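Local atomic coordinates of mitochondrial dynamics protein MID49 (Mus musculus, PDB entry 4WOY), a protein that helps drive mitochondrial fission by recruiting the dynamin-related GTPase DNM1L to the mitochondrial outer membrane and regulating its GTPase activity. Residues 63-68 with 170-175; 75-80 with 113-118; 97-102 with 202-207. The protein carries 1 engineered substitution. All blocks are in the same frame, centred on the assembly; numbering follows the deposited sequence.

Overall arrangement
The chain is the C-terminal, probably cytoplasmic part of the protein, and all three contacts fall in its region of nucleotidyltransferase ancestry. Their segments follow one another as 63-68, 75-80, 97-102, 113-118, 170-175 and 202-207, so contact 2 sits wholly within the span of contact 1, while contact 3 interleaves with both. Contacts 1 and 3 reach the same mixed sheet, on opposite sides of the chain's centre, their own centres about 30 Å apart. Contacts 2 and 3 are neighbours, about 14 Å between centres, joined by a D116-R102 salt bridge and by L75 packing on W205. Contact 1 sets a loop against that sheet, contact 3 pairs two of its strands, and contact 2 packs loops together.

Contact 1: residues 63-68 with 170-175; sequences AGTAEH and ECLEFT
T65 packs on the buried F174 at the inner side of this contact. The two side chains cross at about a right angle, T65 CB lying 3.6 Å from F174 CB and the methyl CG2 3.9 Å from F174 CG, and the methyl approaches the ring obliquely. With chi1 at 66°, F174 CG lies between its own backbone N and carbonyl carbon, and the buried ring leads away from the turn. T65 OG1 stands 3.5 Å from E173 O. T65 is the third residue of a type II' beta turn from A63 to A66, whose second residue is G64 with positive phi. The turn leads into strand 69-74, which runs parallel to strand 173-182 in the central mixed sheet of this nucleotidyltransferase-like fold. No direct hydrogen bond links the two segments; instead a water gives a hydrogen to E67 O and accepts one from T175 N (2.8 Å). T175 also has a backbone hydrogen bond with V69, at the start of strand 69-74. At the solvent edge the exposed H68 ring lies alongside T175, whose CG2 sits over one face, 4.0 Å from the centroid, in a CH-pi contact. E173 sends its carboxylate away to a salt bridge with K166.

Contact 2: residues 75-80 with 113-118; sequences LELEPG and SPWDRF
S113 OG is held by two bonds, donating to E78 OE2 (2.9 Å) and accepting from W115 N (3.1 Å). The carboxylate oxygen is met on its syn side, with the hydroxyl 27° out of the carboxylate plane. A bend at chi2 (83°) turns E78 CD out of line with its chain, and the group's other oxygen, OE1, accepts from W82 NE1, so both ends of the carboxylate are held. The bond back from W115 N makes residues 113-115 an ST turn, and S113 N donates to D116 OD2, meeting it from above the carboxylate plane. In this MID51-like domain the turn leads into a short 3-10 segment, and the contact joins the loop between strands 69-74 and 82-86 to the one preceding strand 119-120. W115 makes the largest contribution to the interface. Its NE1 donates to E76 O over 2.9 Å at 162°; that oxygen lies near the indole plane, while the nitrogen stands above the carbonyl plane. Leucine methyls lie over the ring: L75 CD2 is 3.6 Å from the centroid of the six-membered ring and L77 CD2 3.9 Å from that of the five-membered ring, both CH-pi contacts. F48 adds an edge-to-face ring contact to this buried indole.

Contact 3: residues 97-102 with 202-207; sequences CWAVRR and SNLWLQ
W205 and W98 form an antiparallel hydrogen-bonded pair, their CA atoms 5.2 Å apart. W98 N donates to W205 O, and W205 N returns a 2.8 Å bond to W98 O that runs nearly along the C=O axis. The W205 side chain can be followed outward from there. Its CB lies 3.6 Å from W98 O, the same oxygen that takes the backbone hydrogen bond. With chi1 at -66°, CG stands beside the backbone N, and here the indole begins to pass V100. CD1 comes closest, 3.6 Å from V100 CG2, and NE1 follows at 3.7 Å from the same methyl. That methyl lies over the face of the five-membered ring, shifted toward its rim, as a CH-pi contact. NE1 gives its hydrogen to L124 O, fixing the rotation of the indole. W98 lies on the same face of the sheet, its indole crossing Q207 obliquely with ring and amide planes 37° apart; their nearest atoms are W98 NE1 and Q207 NE2, 3.9 Å from each other, and Q207 OE1 is held by N297. Across the sheet, C97 is the non-hydrogen-bonded partner of L206. The C97 CB is 3.8 Å from L204 CB, and L204 CD2 reaches A99 CB at 3.5 Å. The strand directions lie 134° apart, well short of exact antiparallel, and pairing is confined to the start of 97-102; farther along, V100 makes a backbone bond to L124 of strand 123-124. Strand 97-102 thus bridges 82-86 and 205-208 in the mixed beta-sheet core of a nucleotidyltransferase-like fold.

Contact 1: residues 63-68 with 170-175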
loop_
_atom_site.group_PDB
_atom_site.type_symbol
_atom_site.label_atom_id
_atom_site.label_comp_id
_atom_site.label_asym_id
_atom_site.label_seq_id
_atom_site.Cartn_x
_atom_site.Cartn_y
_atom_site.Cartn_z
ATOM N N ALA A 63 6.215 10.668 -7.877
ATOM C CA ALA A 63 5.182 10.511 -6.859
ATOM C C ALA A 63 5.584 11.153 -5.554
ATOM O O ALA A 63 4.743 11.697 -4.840
ATOM C CB ALA A 63 4.890 9.057 -6.631
ATOM N N GLY A 64 6.866 11.062 -5.223
ATOM C CA GLY A 64 7.334 11.595 -3.959
ATOM C C GLY A 64 6.870 10.804 -2.750
ATOM O O GLY A 64 6.826 9.569 -2.754
ATOM N N THR A 65 6.540 11.538 -1.698
ATOM C CA THR A 65 6.206 10.940 -0.413
ATOM C C THR A 65 4.763 11.226 -0.021
ATOM O O THR A 65 4.444 11.269 1.164
ATOM C CB THR A 65 7.148 11.456 0.708
ATOM O OG1 THR A 65 7.203 12.892 0.670
ATOM C CG2 THR A 65 8.543 10.926 0.503
ATOM N N ALA A 66 3.903 11.432 -1.018
ATOM C CA ALA A 66 2.476 11.666 -0.776
ATOM C C ALA A 66 1.891 10.477 -0.054
ATOM O O ALA A 66 1.144 10.634 0.910
ATOM C CB ALA A 66 1.735 11.904 -2.078
ATOM N N GLU A 67 2.254 9.287 -0.528
ATOM C CA GLU A 67 1.859 8.034 0.099
ATOM C C GLU A 67 2.936 7.553 1.060
ATOM O O GLU A 67 4.075 8.058 1.061
ATOM C CB GLU A 67 1.631 6.949 -0.953
ATOM C CG GLU A 67 0.712 7.344 -2.064
ATOM C CD GLU A 67 -0.699 7.515 -1.588
ATOM O OE1 GLU A 67 -1.106 6.770 -0.668
ATOM O OE2 GLU A 67 -1.411 8.371 -2.156
ATOM N N HIS A 68 2.580 6.552 1.856
ATOM C CA HIS A 68 3.551 5.866 2.696
ATOM C C HIS A 68 4.666 5.300 1.838
ATOM O O HIS A 68 4.493 5.049 0.639
ATOM C CB HIS A 68 2.909 4.716 3.478
ATOM C CG HIS A 68 2.013 5.168 4.577
ATOM N ND1 HIS A 68 1.854 6.492 4.911
ATOM C CD2 HIS A 68 1.218 4.467 5.429
ATOM C CE1 HIS A 68 0.999 6.599 5.914
ATOM N NE2 HIS A 68 0.608 5.380 6.247
ATOM N N GLU A 170 15.021 20.001 5.210
ATOM C CA GLU A 170 14.946 20.427 3.822
ATOM C C GLU A 170 13.668 19.958 3.144
ATOM O O GLU A 170 13.644 19.043 2.317
ATOM C CB GLU A 170 16.215 19.977 3.059
ATOM C CG GLU A 170 16.515 18.476 3.129
ATOM C CD GLU A 170 17.768 18.080 2.326
ATOM O OE1 GLU A 170 18.254 18.970 1.596
ATOM O OE2 GLU A 170 18.189 16.914 2.455
ATOM N N CYS A 171 12.621 20.656 3.565
ATOM C CA CYS A 171 11.299 20.585 3.019
ATOM C C CYS A 171 10.810 19.170 2.767
ATOM O O CYS A 171 10.265 18.902 1.697
ATOM C CB CYS A 171 11.259 21.366 1.712
ATOM S SG CYS A 171 11.770 23.089 1.821
ATOM N N LEU A 172 10.975 18.270 3.732
ATOM C CA LEU A 172 10.490 16.902 3.531
ATOM C C LEU A 172 9.929 16.343 4.811
ATOM O O LEU A 172 10.392 16.683 5.858
ATOM C CB LEU A 172 11.610 16.001 3.047
ATOM C CG LEU A 172 11.026 14.924 2.174
ATOM C CD1 LEU A 172 10.708 15.523 0.818
ATOM C CD2 LEU A 172 12.017 13.764 2.091
ATOM N N GLU A 173 8.896 15.521 4.708
ATOM C CA GLU A 173 8.346 14.750 5.817
ATOM C C GLU A 173 7.868 13.463 5.227
ATOM O O GLU A 173 7.276 13.516 4.154
ATOM C CB GLU A 173 7.172 15.465 6.469
ATOM C CG GLU A 173 7.521 16.500 7.490
ATOM C CD GLU A 173 6.301 17.298 7.922
ATOM O OE1 GLU A 173 5.297 17.296 7.177
ATOM O OE2 GLU A 173 6.349 17.954 8.985
ATOM N N PHE A 174 8.057 12.322 5.885
ATOM C CA PHE A 174 7.319 11.141 5.432
ATOM C C PHE A 174 7.210 9.968 6.399
ATOM O O PHE A 174 7.818 9.946 7.465
ATOM C CB PHE A 174 7.887 10.626 4.111
ATOM C CG PHE A 174 9.273 10.102 4.203
ATOM C CD1 PHE A 174 10.353 10.946 4.056
ATOM C CD2 PHE A 174 9.500 8.753 4.404
ATOM C CE1 PHE A 174 11.636 10.468 4.114
ATOM C CE2 PHE A 174 10.791 8.262 4.476
ATOM C CZ PHE A 174 11.856 9.124 4.319
ATOM N N THR A 175 6.420 8.982 5.984
ATOM C CA THR A 175 6.096 7.840 6.806
ATOM C C THR A 175 6.586 6.527 6.206
ATOM O O THR A 175 6.422 6.282 5.020
ATOM C CB THR A 175 4.599 7.759 7.008
ATOM O OG1 THR A 175 4.149 8.991 7.575
ATOM C CG2 THR A 175 4.242 6.613 7.942
HETATM O O HOH W 1 4.968 9.386 3.618
#

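Contact 2: residues 75-80 with 113-118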
loop_
_atom_site.group_PDB
_atom_site.type_symbol
_atom_site.label_atom_id
_atom_site.label_comp_id
_atom_site.label_asym_id
_atom_site.label_seq_id
_atom_site.Cartn_x
_atom_site.Cartn_y
_atom_site.Cartn_z
ATOM N N LEU A 75 9.454 -12.641 5.367
ATOM C CA LEU A 75 9.674 -13.854 6.131
ATOM C C LEU A 75 10.195 -14.912 5.182
ATOM O O LEU A 75 9.712 -15.002 4.045
ATOM C CB LEU A 75 8.380 -14.327 6.789
ATOM C CG LEU A 75 7.899 -13.617 8.052
ATOM C CD1 LEU A 75 7.219 -12.284 7.718
ATOM C CD2 LEU A 75 6.991 -14.563 8.834
ATOM N N GLU A 76 11.207 -15.671 5.597
ATOM C CA GLU A 76 11.627 -16.797 4.768
ATOM C C GLU A 76 11.013 -18.061 5.340
ATOM O O GLU A 76 11.506 -18.594 6.329
ATOM C CB GLU A 76 13.148 -16.908 4.686
ATOM C CG GLU A 76 13.761 -15.716 3.959
ATOM C CD GLU A 76 15.264 -15.671 3.995
ATOM O OE1 GLU A 76 15.896 -16.457 4.747
ATOM O OE2 GLU A 76 15.811 -14.836 3.245
ATOM N N LEU A 77 9.932 -18.532 4.721
ATOM C CA LEU A 77 9.253 -19.730 5.201
ATOM C C LEU A 77 9.879 -21.014 4.608
ATOM O O LEU A 77 10.283 -21.035 3.446
ATOM C CB LEU A 77 7.760 -19.654 4.870
ATOM C CG LEU A 77 6.958 -18.509 5.501
ATOM C CD1 LEU A 77 5.480 -18.556 5.098
ATOM C CD2 LEU A 77 7.107 -18.539 7.009
ATOM N N GLU A 78 10.003 -22.063 5.412
ATOM C CA GLU A 78 10.459 -23.362 4.887
ATOM C C GLU A 78 9.515 -23.863 3.787
ATOM O O GLU A 78 8.307 -23.899 3.972
ATOM C CB GLU A 78 10.569 -24.426 5.995
ATOM C CG GLU A 78 11.536 -24.085 7.128
ATOM C CD GLU A 78 10.930 -23.171 8.201
ATOM O OE1 GLU A 78 9.827 -22.621 7.992
ATOM O OE2 GLU A 78 11.561 -23.013 9.263
ATOM N N PRO A 79 10.065 -24.197 2.623
ATOM C CA PRO A 79 9.204 -24.654 1.518
ATOM C C PRO A 79 8.404 -25.918 1.834
ATOM O O PRO A 79 8.970 -26.916 2.258
ATOM C CB PRO A 79 10.201 -24.903 0.377
ATOM C CG PRO A 79 11.553 -25.031 1.056
ATOM C CD PRO A 79 11.492 -24.138 2.253
ATOM N N GLY A 80 7.088 -25.847 1.652
ATOM C CA GLY A 80 6.219 -26.987 1.880
ATOM C C GLY A 80 5.832 -27.255 3.326
ATOM O O GLY A 80 5.099 -28.198 3.618
ATOM N N SER A 113 10.451 -25.326 13.290
ATOM C CA SER A 113 10.585 -24.044 12.611
ATOM C C SER A 113 10.640 -22.872 13.586
ATOM O O SER A 113 9.853 -22.814 14.528
ATOM C CB SER A 113 9.433 -23.825 11.645
ATOM O OG SER A 113 9.437 -22.475 11.210
ATOM N N PRO A 114 11.555 -21.916 13.339
ATOM C CA PRO A 114 11.668 -20.716 14.179
ATOM C C PRO A 114 10.392 -19.891 14.159
ATOM O O PRO A 114 10.117 -19.150 15.100
ATOM C CB PRO A 114 12.846 -19.944 13.538
ATOM C CG PRO A 114 12.913 -20.477 12.096
ATOM C CD PRO A 114 12.549 -21.919 12.235
ATOM N N TRP A 115 9.594 -20.036 13.112
ATOM C CA TRP A 115 8.348 -19.311 13.061
ATOM C C TRP A 115 7.258 -19.936 13.957
ATOM O O TRP A 115 6.188 -19.325 14.151
ATOM C CB TRP A 115 7.853 -19.228 11.616
ATOM C CG TRP A 115 8.836 -18.583 10.671
ATOM C CD1 TRP A 115 9.474 -19.183 9.612
ATOM C CD2 TRP A 115 9.292 -17.213 10.693
ATOM N NE1 TRP A 115 10.293 -18.271 8.979
ATOM C CE2 TRP A 115 10.201 -17.060 9.621
ATOM C CE3 TRP A 115 9.035 -16.112 11.525
ATOM C CZ2 TRP A 115 10.850 -15.843 9.360
ATOM C CZ3 TRP A 115 9.673 -14.900 11.254
ATOM C CH2 TRP A 115 10.567 -14.778 10.181
ATOM N N ASP A 116 7.505 -21.145 14.481
ATOM C CA ASP A 116 6.473 -21.841 15.272
ATOM C C ASP A 116 6.057 -21.066 16.540
ATOM O O ASP A 116 4.913 -21.189 16.985
ATOM C CB ASP A 116 6.916 -23.246 15.686
ATOM C CG ASP A 116 6.942 -24.223 14.533
ATOM O OD1 ASP A 116 6.355 -23.937 13.468
ATOM O OD2 ASP A 116 7.545 -25.298 14.706
ATOM N N ARG A 117 6.949 -20.245 17.096
ATOM C CA ARG A 117 6.594 -19.476 18.290
ATOM C C ARG A 117 5.489 -18.434 18.018
ATOM O O ARG A 117 4.881 -17.909 18.954
ATOM C CB ARG A 117 7.809 -18.784 18.874
ATOM C CG ARG A 117 8.334 -17.709 18.009
ATOM C CD ARG A 117 9.423 -16.951 18.726
ATOM N NE ARG A 117 8.860 -15.934 19.595
ATOM C CZ ARG A 117 9.547 -14.890 20.047
ATOM N NH1 ARG A 117 10.829 -14.732 19.714
ATOM N NH2 ARG A 117 8.948 -14.000 20.829
ATOM N N PHE A 118 5.235 -18.143 16.745
ATOM C CA PHE A 118 4.163 -17.234 16.366
ATOM C C PHE A 118 2.901 -17.978 15.980
ATOM O O PHE A 118 1.969 -17.395 15.419
ATOM C CB PHE A 118 4.631 -16.332 15.224
ATOM C CG PHE A 118 5.922 -15.653 15.524
ATOM C CD1 PHE A 118 5.971 -14.635 16.480
ATOM C CD2 PHE A 118 7.103 -16.076 14.914
ATOM C CE1 PHE A 118 7.181 -14.014 16.794
ATOM C CE2 PHE A 118 8.315 -15.463 15.224
ATOM C CZ PHE A 118 8.353 -14.429 16.178
#

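Contact 3: residues 97-102 with 202-207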
loop_
_atom_site.group_PDB
_atom_site.type_symbol
_atom_site.label_atom_id
_atom_site.label_comp_id
_atom_site.label_asym_id
_atom_site.label_seq_id
_atom_site.Cartn_x
_atom_site.Cartn_y
_atom_site.Cartn_z
ATOM N N CYS A 97 -8.434 -11.195 3.230
ATOM C CA CYS A 97 -7.395 -11.835 4.053
ATOM C C CYS A 97 -7.012 -13.238 3.618
ATOM O O CYS A 97 -7.638 -13.847 2.770
ATOM C CB CYS A 97 -7.822 -11.905 5.524
ATOM S SG CYS A 97 -8.185 -10.336 6.291
ATOM N N TRP A 98 -5.959 -13.748 4.231
ATOM C CA TRP A 98 -5.448 -15.081 3.938
ATOM C C TRP A 98 -4.866 -15.704 5.211
ATOM O O TRP A 98 -4.314 -14.980 6.062
ATOM C CB TRP A 98 -4.382 -15.018 2.824
ATOM C CG TRP A 98 -4.935 -14.975 1.420
ATOM C CD1 TRP A 98 -5.617 -13.945 0.807
ATOM C CD2 TRP A 98 -4.845 -16.020 0.448
ATOM N NE1 TRP A 98 -5.959 -14.296 -0.476
ATOM C CE2 TRP A 98 -5.491 -15.562 -0.724
ATOM C CE3 TRP A 98 -4.281 -17.294 0.457
ATOM C CZ2 TRP A 98 -5.581 -16.332 -1.868
ATOM C CZ3 TRP A 98 -4.367 -18.065 -0.696
ATOM C CH2 TRP A 98 -5.008 -17.578 -1.841
ATOM N N ALA A 99 -4.991 -17.026 5.354
ATOM C CA ALA A 99 -4.368 -17.711 6.493
ATOM C C ALA A 99 -3.111 -18.427 6.027
ATOM O O ALA A 99 -2.981 -18.804 4.864
ATOM C CB ALA A 99 -5.314 -18.681 7.167
ATOM N N VAL A 100 -2.173 -18.566 6.944
ATOM C CA VAL A 100 -0.932 -19.259 6.687
ATOM C C VAL A 100 -0.925 -20.486 7.619
ATOM O O VAL A 100 -0.797 -20.357 8.843
ATOM C CB VAL A 100 0.315 -18.324 6.912
ATOM C CG1 VAL A 100 1.597 -19.048 6.612
ATOM C CG2 VAL A 100 0.223 -17.069 6.052
ATOM N N ARG A 101 -1.092 -21.666 7.020
ATOM C CA ARG A 101 -1.314 -22.916 7.746
ATOM C C ARG A 101 -0.010 -23.681 7.909
ATOM O O ARG A 101 0.711 -23.943 6.947
ATOM C CB ARG A 101 -2.337 -23.789 7.000
ATOM C CG ARG A 101 -2.802 -25.037 7.734
ATOM C CD ARG A 101 -3.571 -25.992 6.799
ATOM N NE ARG A 101 -4.988 -25.655 6.684
ATOM C CZ ARG A 101 -5.724 -25.855 5.590
ATOM N NH1 ARG A 101 -5.177 -26.379 4.489
ATOM N NH2 ARG A 101 -7.010 -25.517 5.592
ATOM N N ARG A 102 0.285 -24.041 9.138
ATOM C CA ARG A 102 1.421 -24.872 9.427
ATOM C C ARG A 102 1.062 -26.278 8.962
ATOM O O ARG A 102 -0.077 -26.714 9.096
ATOM C CB ARG A 102 1.778 -24.807 10.907
ATOM C CG ARG A 102 2.915 -25.717 11.305
ATOM C CD ARG A 102 4.234 -25.425 10.590
ATOM N NE ARG A 102 5.327 -25.867 11.454
ATOM C CZ ARG A 102 5.754 -27.125 11.547
ATOM N NH1 ARG A 102 5.203 -28.080 10.812
ATOM N NH2 ARG A 102 6.739 -27.435 12.383
ATOM N N SER A 202 -7.237 -11.225 13.353
ATOM C CA SER A 202 -5.901 -10.647 13.398
ATOM C C SER A 202 -4.862 -11.737 13.303
ATOM O O SER A 202 -3.686 -11.469 13.051
ATOM C CB SER A 202 -5.696 -9.811 14.672
ATOM O OG SER A 202 -6.019 -8.443 14.475
ATOM N N ASN A 203 -5.294 -12.978 13.454
ATOM C CA ASN A 203 -4.416 -14.072 13.085
ATOM C C ASN A 203 -4.222 -14.106 11.553
ATOM O O ASN A 203 -3.162 -14.470 11.067
ATOM C CB ASN A 203 -4.979 -15.398 13.606
ATOM C CG ASN A 203 -5.031 -15.449 15.130
ATOM O OD1 ASN A 203 -4.144 -14.932 15.814
ATOM N ND2 ASN A 203 -6.096 -16.047 15.666
ATOM N N LEU A 204 -5.220 -13.660 10.800
ATOM C CA LEU A 204 -5.110 -13.641 9.347
ATOM C C LEU A 204 -4.181 -12.537 8.820
ATOM O O LEU A 204 -4.010 -11.492 9.454
ATOM C CB LEU A 204 -6.488 -13.498 8.704
ATOM C CG LEU A 204 -7.455 -14.634 9.057
ATOM C CD1 LEU A 204 -8.788 -14.429 8.396
ATOM C CD2 LEU A 204 -6.890 -15.987 8.681
ATOM N N TRP A 205 -3.588 -12.805 7.661
ATOM C CA TRP A 205 -2.732 -11.872 6.930
ATOM C C TRP A 205 -3.570 -11.049 5.953
ATOM O O TRP A 205 -4.640 -11.487 5.539
ATOM C CB TRP A 205 -1.640 -12.641 6.175
ATOM C CG TRP A 205 -0.721 -13.297 7.122
ATOM C CD1 TRP A 205 -1.024 -14.286 8.013
ATOM C CD2 TRP A 205 0.653 -12.977 7.330
ATOM N NE1 TRP A 205 0.077 -14.601 8.764
ATOM C CE2 TRP A 205 1.120 -13.820 8.363
ATOM C CE3 TRP A 205 1.534 -12.067 6.737
ATOM C CZ2 TRP A 205 2.427 -13.776 8.811
ATOM C CZ3 TRP A 205 2.823 -12.025 7.184
ATOM C CH2 TRP A 205 3.267 -12.876 8.212
ATOM N N LEU A 206 -3.097 -9.860 5.592
ATOM C CA LEU A 206 -3.830 -9.032 4.658
ATOM C C LEU A 206 -3.245 -9.192 3.234
ATOM O O LEU A 206 -2.026 -9.161 3.017
ATOM C CB LEU A 206 -3.776 -7.584 5.119
ATOM C CG LEU A 206 -4.600 -6.557 4.366
ATOM C CD1 LEU A 206 -6.056 -6.739 4.767
ATOM C CD2 LEU A 206 -4.118 -5.189 4.705
ATOM N N GLN A 207 -4.109 -9.380 2.254
ATOM C CA GLN A 207 -3.627 -9.498 0.891
ATOM C C GLN A 207 -3.154 -8.145 0.401
ATOM O O GLN A 207 -3.840 -7.136 0.548
ATOM C CB GLN A 207 -4.710 -10.015 -0.046
ATOM C CG GLN A 207 -4.242 -10.112 -1.482
ATOM C CD GLN A 207 -5.346 -10.537 -2.428
ATOM O OE1 GLN A 207 -6.403 -9.897 -2.506
ATOM N NE2 GLN A 207 -5.121 -11.639 -3.135
#